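Local coordinates for ESX-5 secretion system protein EccC5 (PDB 6J18) that takes part in secreting EsxN and PE_PGRS and PPE proteins through the mycobacterial ESX-5 type VII system, this piece being EccC5's C-terminal FtsK/SpoIIIE-type ATPase domain, at residues A[241-246]-A[255-260]; A[213-216]-A[220-223]; A[55-60]-A[76-81]. All blocks are in the same frame, centred on the assembly; numbering follows the deposited sequence.

Contact 1: A[241-246]-A[255-260]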
loop_
_atom_site.group_PDB
_atom_site.type_symbol
_atom_site.label_atom_id
_atom_site.label_comp_id
_atom_site.label_asym_id
_atom_site.label_seq_id
_atom_site.Cartn_x
_atom_site.Cartn_y
_atom_site.Cartn_z
ATOM N N VAL A 241 -0.079 3.023 -2.763
ATOM C CA VAL A 241 0.424 3.974 -3.753
ATOM C C VAL A 241 0.963 5.258 -3.118
ATOM O O VAL A 241 0.418 5.745 -2.128
ATOM C CB VAL A 241 -0.692 4.346 -4.767
ATOM C CG1 VAL A 241 -0.189 5.337 -5.799
ATOM C CG2 VAL A 241 -1.228 3.101 -5.453
ATOM N N THR A 242 2.039 5.796 -3.688
ATOM C CA THR A 242 2.546 7.103 -3.283
ATOM C C THR A 242 2.500 8.099 -4.439
ATOM O O THR A 242 2.572 7.717 -5.608
ATOM C CB THR A 242 3.994 7.027 -2.762
ATOM O OG1 THR A 242 4.887 6.779 -3.856
ATOM C CG2 THR A 242 4.135 5.929 -1.721
ATOM N N ARG A 243 2.379 9.380 -4.101
ATOM C CA ARG A 243 2.418 10.445 -5.096
ATOM C C ARG A 243 2.992 11.718 -4.491
ATOM O O ARG A 243 2.735 12.028 -3.330
ATOM C CB ARG A 243 1.021 10.724 -5.654
ATOM C CG ARG A 243 1.017 11.683 -6.839
ATOM C CD ARG A 243 -0.367 12.253 -7.102
ATOM N NE ARG A 243 -0.407 13.028 -8.339
ATOM C CZ ARG A 243 0.036 14.276 -8.460
ATOM N NH1 ARG A 243 0.563 14.902 -7.415
ATOM N NH2 ARG A 243 -0.044 14.899 -9.628
ATOM N N THR A 244 3.773 12.450 -5.281
ATOM C CA THR A 244 4.260 13.757 -4.859
ATOM C C THR A 244 3.076 14.696 -4.630
ATOM O O THR A 244 2.050 14.588 -5.299
ATOM C CB THR A 244 5.223 14.368 -5.890
ATOM O OG1 THR A 244 4.653 14.265 -7.200
ATOM C CG2 THR A 244 6.554 13.632 -5.869
ATOM N N PHE A 245 3.224 15.611 -3.680
ATOM C CA PHE A 245 2.106 16.441 -3.243
ATOM C C PHE A 245 1.769 17.553 -4.231
ATOM O O PHE A 245 0.635 18.029 -4.271
ATOM C CB PHE A 245 2.408 17.037 -1.868
ATOM C CG PHE A 245 1.240 17.734 -1.239
ATOM C CD1 PHE A 245 0.158 17.011 -0.767
ATOM C CD2 PHE A 245 1.232 19.109 -1.102
ATOM C CE1 PHE A 245 -0.918 17.648 -0.182
ATOM C CE2 PHE A 245 0.166 19.750 -0.511
ATOM C CZ PHE A 245 -0.915 19.021 -0.056
ATOM N N GLY A 246 2.754 17.964 -5.024
ATOM C CA GLY A 246 2.554 19.004 -6.016
ATOM C C GLY A 246 1.463 18.666 -7.015
ATOM O O GLY A 246 1.571 17.692 -7.760
ATOM N N PRO A 255 -7.676 7.508 -12.409
ATOM C CA PRO A 255 -8.766 6.577 -12.094
ATOM C C PRO A 255 -8.483 5.701 -10.873
ATOM O O PRO A 255 -9.423 5.287 -10.195
ATOM C CB PRO A 255 -8.878 5.723 -13.363
ATOM C CG PRO A 255 -7.548 5.839 -14.022
ATOM C CD PRO A 255 -7.077 7.231 -13.725
ATOM N N MET A 256 -7.212 5.427 -10.596
ATOM C CA MET A 256 -6.857 4.618 -9.433
ATOM C C MET A 256 -6.972 5.429 -8.146
ATOM O O MET A 256 -7.517 4.950 -7.153
ATOM C CB MET A 256 -5.443 4.051 -9.577
ATOM C CG MET A 256 -4.965 3.263 -8.362
ATOM S SD MET A 256 -6.073 1.909 -7.907
ATOM C CE MET A 256 -5.742 0.736 -9.218
ATOM N N LEU A 257 -6.462 6.657 -8.170
ATOM C CA LEU A 257 -6.535 7.535 -7.007
ATOM C C LEU A 257 -7.980 7.885 -6.666
ATOM O O LEU A 257 -8.341 8.006 -5.495
ATOM C CB LEU A 257 -5.725 8.813 -7.247
ATOM C CG LEU A 257 -4.215 8.639 -7.427
ATOM C CD1 LEU A 257 -3.538 9.989 -7.616
ATOM C CD2 LEU A 257 -3.616 7.894 -6.244
ATOM N N ARG A 258 -8.802 8.048 -7.698
ATOM C CA ARG A 258 -10.223 8.322 -7.518
ATOM C C ARG A 258 -10.943 7.124 -6.910
ATOM O O ARG A 258 -11.784 7.274 -6.025
ATOM C CB ARG A 258 -10.864 8.696 -8.855
ATOM C CG ARG A 258 -12.380 8.818 -8.810
ATOM C CD ARG A 258 -12.994 9.167 -10.171
ATOM N NE ARG A 258 -12.077 8.986 -11.297
ATOM C CZ ARG A 258 -11.329 9.950 -11.828
ATOM N NH1 ARG A 258 -11.400 11.186 -11.358
ATOM N NH2 ARG A 258 -10.523 9.679 -12.846
ATOM N N ALA A 259 -10.606 5.936 -7.398
ATOM C CA ALA A 259 -11.208 4.705 -6.899
ATOM C C ALA A 259 -10.814 4.459 -5.447
ATOM O O ALA A 259 -11.618 3.979 -4.648
ATOM C CB ALA A 259 -10.801 3.523 -7.767
ATOM N N LEU A 260 -9.573 4.794 -5.109
ATOM C CA LEU A 260 -9.089 4.625 -3.746
ATOM C C LEU A 260 -9.778 5.605 -2.799
ATOM O O LEU A 260 -10.064 5.269 -1.650
ATOM C CB LEU A 260 -7.570 4.800 -3.690
ATOM C CG LEU A 260 -6.761 3.642 -4.282
ATOM C CD1 LEU A 260 -5.276 3.965 -4.307
ATOM C CD2 LEU A 260 -7.020 2.355 -3.511
#
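Val241 and Leu257 make the apolar centre of this contact, where strand 237-244 runs past helix 255-262. Val241 spreads its two methyls over two leucines a turn apart: CG1 meets Leu257 CD2 at 4.3 Å, while CG2 reaches CD1 of Leu260. The segment axes pass 10.9 Å apart at 115°, so the strand touches the helix over a short length. Met97 of strand 96-100 lies against both leucines and continues the apolar layer.

Arg243 adds the aliphatic part of its side chain. This runs extended from CG to NE and crosses Leu257 at about a right angle, with CD 3.9 Å from Leu257 CD1. The guanidinium is then held by its own segment: NH1 donates to Gly246 O at 3.0 Å in an almost straight bond (178°). Gly246 O lies in the guanidinium plane, although NH1 itself sits above the plane of that carbonyl. A weak, bent bond from NH1 to Thr244 O adds to the grip.

No hydrogen bond joins the two segments. The chemistry therefore implies a helix held to the sheet by methyl packing, with the arginine contributing its aliphatic stem here while its charged end bonds to the backbone of its own segment at Thr244 and Gly246.

Contact 2: A[213-216]-A[220-223]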
loop_
_atom_site.group_PDB
_atom_site.type_symbol
_atom_site.label_atom_id
_atom_site.label_comp_id
_atom_site.label_asym_id
_atom_site.label_seq_id
_atom_site.Cartn_x
_atom_site.Cartn_y
_atom_site.Cartn_z
ATOM N N GLN A 213 4.235 9.911 -12.276
ATOM C CA GLN A 213 4.997 9.725 -13.505
ATOM C C GLN A 213 4.197 8.973 -14.562
ATOM O O GLN A 213 4.560 8.968 -15.737
ATOM C CB GLN A 213 6.299 8.984 -13.214
ATOM C CG GLN A 213 7.300 9.791 -12.411
ATOM C CD GLN A 213 8.685 9.190 -12.457
ATOM O OE1 GLN A 213 8.923 8.210 -13.162
ATOM N NE2 GLN A 213 9.611 9.774 -11.706
ATOM N N LEU A 214 3.111 8.337 -14.138
ATOM C CA LEU A 214 2.248 7.604 -15.058
ATOM C C LEU A 214 1.278 8.545 -15.765
ATOM O O LEU A 214 0.911 9.585 -15.220
ATOM C CB LEU A 214 1.474 6.514 -14.312
ATOM C CG LEU A 214 2.300 5.493 -13.530
ATOM C CD1 LEU A 214 1.390 4.564 -12.744
ATOM C CD2 LEU A 214 3.194 4.701 -14.470
ATOM N N PRO A 215 0.867 8.188 -16.991
ATOM C CA PRO A 215 -0.155 8.975 -17.691
ATOM C C PRO A 215 -1.503 8.906 -16.975
ATOM O O PRO A 215 -1.890 7.834 -16.515
ATOM C CB PRO A 215 -0.234 8.312 -19.071
ATOM C CG PRO A 215 1.047 7.551 -19.213
ATOM C CD PRO A 215 1.402 7.105 -17.832
ATOM N N PRO A 216 -2.202 10.045 -16.866
ATOM C CA PRO A 216 -3.518 10.094 -16.225
ATOM C C PRO A 216 -4.661 9.884 -17.216
ATOM O O PRO A 216 -4.422 9.787 -18.420
ATOM C CB PRO A 216 -3.556 11.504 -15.643
ATOM C CG PRO A 216 -2.783 12.309 -16.640
ATOM C CD PRO A 216 -1.706 11.394 -17.194
ATOM N N SER A 220 -4.172 5.837 -18.474
ATOM C CA SER A 220 -3.563 5.213 -17.296
ATOM C C SER A 220 -3.500 3.695 -17.369
ATOM O O SER A 220 -4.520 3.033 -17.553
ATOM C CB SER A 220 -4.321 5.624 -16.033
ATOM O OG SER A 220 -3.859 4.899 -14.906
ATOM N N PRO A 221 -2.288 3.145 -17.229
ATOM C CA PRO A 221 -2.051 1.702 -17.334
ATOM C C PRO A 221 -2.713 0.938 -16.196
ATOM O O PRO A 221 -2.897 -0.275 -16.285
ATOM C CB PRO A 221 -0.521 1.583 -17.251
ATOM C CG PRO A 221 0.008 2.981 -17.405
ATOM C CD PRO A 221 -1.060 3.884 -16.901
ATOM N N LEU A 222 -3.075 1.659 -15.140
ATOM C CA LEU A 222 -3.638 1.053 -13.942
ATOM C C LEU A 222 -5.152 0.882 -14.032
ATOM O O LEU A 222 -5.788 0.456 -13.070
ATOM C CB LEU A 222 -3.288 1.898 -12.715
ATOM C CG LEU A 222 -1.804 2.154 -12.444
ATOM C CD1 LEU A 222 -1.623 2.904 -11.134
ATOM C CD2 LEU A 222 -1.017 0.854 -12.433
ATOM N N HIS A 223 -5.725 1.211 -15.186
ATOM C CA HIS A 223 -7.180 1.225 -15.329
ATOM C C HIS A 223 -7.792 -0.172 -15.237
ATOM O O HIS A 223 -8.974 -0.315 -14.924
ATOM C CB HIS A 223 -7.584 1.886 -16.652
ATOM C CG HIS A 223 -7.436 0.998 -17.848
ATOM N ND1 HIS A 223 -6.244 0.851 -18.523
ATOM C CD2 HIS A 223 -8.334 0.219 -18.496
ATOM C CE1 HIS A 223 -6.412 0.014 -19.532
ATOM N NE2 HIS A 223 -7.671 -0.383 -19.538
#
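The proline rings of Pro215 and Pro221 meet at about a right angle, CD to CD at 4.2 Å, while the flat imidazole of His223 is engaged at its edge from within its own segment. There Ser220 O lies close to the ring plane and accepts from His223 ND1 at 2.9 Å, with the donor in the carbonyl plane. The same oxygen also takes the backbone N of His223, so two donors fix the turn, and Phe218 meets the imidazole edge-to-face.

Across the contact, Leu214 and Leu222 cross at about a right angle, touching through their CD1 methyls at 3.8 Å. In Leu214, CG stands anti to the carbonyl carbon (chi1 -56°), directing the branch to this meeting. Pro215 O points at Ser220, whose CA approaches to 3.2 Å in a CA-H...O contact. This buried carbonyl has no hydrogen-bond partner in the model.

Outside the two segments, Pro221 also touches Leu165, Val168 and Val169 of helix 165-180, and Leu222 touches Met172. The arrangement is that of a compact, proline-rich loop, closed on itself by apolar contacts, between strand 203-208 and helix 232-235 of the FtsK-type ATPase domain.

Contact 3: A[55-60]-A[76-81]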
loop_
_atom_site.group_PDB
_atom_site.type_symbol
_atom_site.label_atom_id
_atom_site.label_comp_id
_atom_site.label_asym_id
_atom_site.label_seq_id
_atom_site.Cartn_x
_atom_site.Cartn_y
_atom_site.Cartn_z
ATOM N N GLU A 55 12.921 -1.757 13.452
ATOM C CA GLU A 55 13.300 -2.706 14.490
ATOM C C GLU A 55 12.658 -2.310 15.818
ATOM O O GLU A 55 12.346 -3.164 16.649
ATOM C CB GLU A 55 14.826 -2.787 14.628
ATOM C CG GLU A 55 15.502 -1.533 15.179
ATOM C CD GLU A 55 15.606 -0.406 14.162
ATOM O OE1 GLU A 55 15.313 -0.640 12.970
ATOM O OE2 GLU A 55 15.984 0.716 14.562
ATOM N N GLN A 56 12.449 -1.009 16.001
ATOM C CA GLN A 56 11.844 -0.491 17.220
ATOM C C GLN A 56 10.338 -0.735 17.245
ATOM O O GLN A 56 9.783 -1.107 18.277
ATOM C CB GLN A 56 12.138 1.006 17.369
ATOM C CG GLN A 56 13.603 1.333 17.636
ATOM C CD GLN A 56 13.873 2.827 17.669
ATOM O OE1 GLN A 56 14.289 3.416 16.671
ATOM N NE2 GLN A 56 13.640 3.447 18.821
ATOM N N VAL A 57 9.675 -0.536 16.108
ATOM C CA VAL A 57 8.228 -0.725 16.048
ATOM C C VAL A 57 7.880 -2.212 16.147
ATOM O O VAL A 57 6.787 -2.576 16.581
ATOM C CB VAL A 57 7.621 -0.116 14.757
ATOM C CG1 VAL A 57 7.932 -0.977 13.540
ATOM C CG2 VAL A 57 6.116 0.068 14.910
ATOM N N ARG A 58 8.825 -3.068 15.771
ATOM C CA ARG A 58 8.621 -4.509 15.845
ATOM C C ARG A 58 8.694 -4.997 17.287
ATOM O O ARG A 58 8.019 -5.958 17.661
ATOM C CB ARG A 58 9.644 -5.239 14.975
ATOM C CG ARG A 58 9.289 -5.208 13.496
ATOM C CD ARG A 58 10.387 -5.787 12.623
ATOM N NE ARG A 58 9.963 -5.849 11.227
ATOM C CZ ARG A 58 10.787 -5.998 10.195
ATOM N NH1 ARG A 58 12.095 -6.097 10.393
ATOM N NH2 ARG A 58 10.299 -6.045 8.963
ATOM N N GLU A 59 9.515 -4.330 18.091
ATOM C CA GLU A 59 9.559 -4.608 19.518
ATOM C C GLU A 59 8.194 -4.340 20.145
ATOM O O GLU A 59 7.709 -5.115 20.971
ATOM C CB GLU A 59 10.631 -3.765 20.219
ATOM C CG GLU A 59 12.061 -4.227 19.977
ATOM C CD GLU A 59 13.084 -3.387 20.724
ATOM O OE1 GLU A 59 12.871 -2.162 20.862
ATOM O OE2 GLU A 59 14.102 -3.952 21.177
ATOM N N LEU A 60 7.580 -3.238 19.730
ATOM C CA LEU A 60 6.277 -2.837 20.241
ATOM C C LEU A 60 5.153 -3.728 19.713
ATOM O O LEU A 60 4.221 -4.059 20.443
ATOM C CB LEU A 60 5.998 -1.378 19.880
ATOM C CG LEU A 60 6.896 -0.323 20.528
ATOM C CD1 LEU A 60 6.432 1.077 20.156
ATOM C CD2 LEU A 60 6.915 -0.503 22.036
ATOM N N TRP A 76 3.890 -0.120 10.635
ATOM C CA TRP A 76 4.673 0.782 9.798
ATOM C C TRP A 76 4.859 2.184 10.377
ATOM O O TRP A 76 5.535 3.016 9.773
ATOM C CB TRP A 76 4.030 0.881 8.411
ATOM C CG TRP A 76 2.614 1.375 8.430
ATOM C CD1 TRP A 76 1.500 0.662 8.769
ATOM C CD2 TRP A 76 2.159 2.688 8.083
ATOM N NE1 TRP A 76 0.381 1.450 8.661
ATOM C CE2 TRP A 76 0.759 2.700 8.240
ATOM C CE3 TRP A 76 2.800 3.855 7.656
ATOM C CZ2 TRP A 76 -0.011 3.832 7.986
ATOM C CZ3 TRP A 76 2.033 4.979 7.405
ATOM C CH2 TRP A 76 0.643 4.959 7.571
ATOM N N ALA A 77 4.271 2.442 11.543
ATOM C CA ALA A 77 4.399 3.751 12.184
ATOM C C ALA A 77 4.010 3.710 13.658
ATOM O O ALA A 77 3.523 2.695 14.154
ATOM C CB ALA A 77 3.548 4.784 11.450
ATOM N N ILE A 78 4.238 4.821 14.355
ATOM C CA ILE A 78 3.736 4.997 15.713
ATOM C C ILE A 78 2.915 6.279 15.803
ATOM O O ILE A 78 3.194 7.255 15.105
ATOM C CB ILE A 78 4.871 5.037 16.759
ATOM C CG1 ILE A 78 5.861 6.161 16.449
ATOM C CG2 ILE A 78 5.579 3.692 16.830
ATOM C CD1 ILE A 78 6.917 6.357 17.519
ATOM N N SER A 79 1.905 6.270 16.668
ATOM C CA SER A 79 0.970 7.385 16.779
ATOM C C SER A 79 1.427 8.452 17.771
ATOM O O SER A 79 2.000 8.143 18.812
ATOM C CB SER A 79 -0.413 6.873 17.185
ATOM O OG SER A 79 -1.234 7.936 17.636
ATOM N N GLU A 80 1.155 9.709 17.436
ATOM C CA GLU A 80 1.436 10.838 18.317
ATOM C C GLU A 80 0.676 10.722 19.636
ATOM O O GLU A 80 1.167 11.126 20.692
ATOM C CB GLU A 80 1.068 12.149 17.618
ATOM C CG GLU A 80 1.139 13.385 18.494
ATOM C CD GLU A 80 1.049 14.671 17.693
ATOM O OE1 GLU A 80 -0.076 15.182 17.509
ATOM O OE2 GLU A 80 2.103 15.169 17.244
ATOM N N LEU A 81 -0.523 10.153 19.560
ATOM C CA LEU A 81 -1.428 10.074 20.699
ATOM C C LEU A 81 -0.853 9.275 21.869
ATOM O O LEU A 81 -0.882 9.732 23.012
ATOM C CB LEU A 81 -2.758 9.458 20.260
ATOM C CG LEU A 81 -4.028 9.961 20.948
ATOM C CD1 LEU A 81 -4.291 11.419 20.598
ATOM C CD2 LEU A 81 -5.216 9.090 20.566
#
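Val57 and Ile78 carry most of this contact between helix 54-61 and strand 75-79. Following the helix from its start, Val57 is the first residue to meet the strand. Its CG2 is anti to the backbone N (chi1 75° for CG1), which turns that methyl down onto the strand, 3.8 Å from Ala77 O and 4.1 Å from Ile78 CG2. The Val57 and Ile78 side chains slide past each other in opposite directions.

Next comes Arg58, directed elsewhere: its NE forms a salt bridge with Glu116 OE1 and its NH2 bonds to Ser115 OG, tying helix 54-61 to helix 106-120. One turn beyond Val57, Leu60 brings its CD1 to 4.3 Å from Ile78 CG2. That one isoleucine methyl thus meets both helix residues, and no hydrogen bond crosses between the segments. Leu60 also leans on Pro85 of strand 85-87.

Behind the contact, Ala77 CB points away from the helix and lies 4.0 Å above one face of the Trp76 ring, offset toward its rim. The indole in turn packs on Thr109, Thr112 and Ile113 of helix 106-120.

The segment axes come within 8.7 Å at 67°, a steep crossing of a short helix over a strand. Trp76 and Ala77 both face Val86, making a classic beta bulge, and at the end of the strand Ser79 OG accepts from Leu81 N at 3.0 Å in an ST turn. This is helix-on-sheet packing near the N-terminal end of the modelled chain, with the helix also tied to helix 106-120.

In the fold
Contact 3 comes first along the chain, followed by contact 2 and then contact 1, with no overlap between them. Contacts 1 and 2 are close neighbours, centres 10 Å apart and touching: Pro255 packs on Ser220 and Met256 on Leu222, so the loop packs against the start of helix 255-262. Contact 3 lies across the chain's centre from contact 2, about 33 Å away between centres, and about 25 Å from contact 1. Strands 237-244 and 75-79 nevertheless belong to the same mixed sheet. Bound ATP lies about 10 Å from the Arg243 side chain and about 8 Å from that of Ala77, so contacts 1 and 3 both lie near the nucleotide without these side chains touching it.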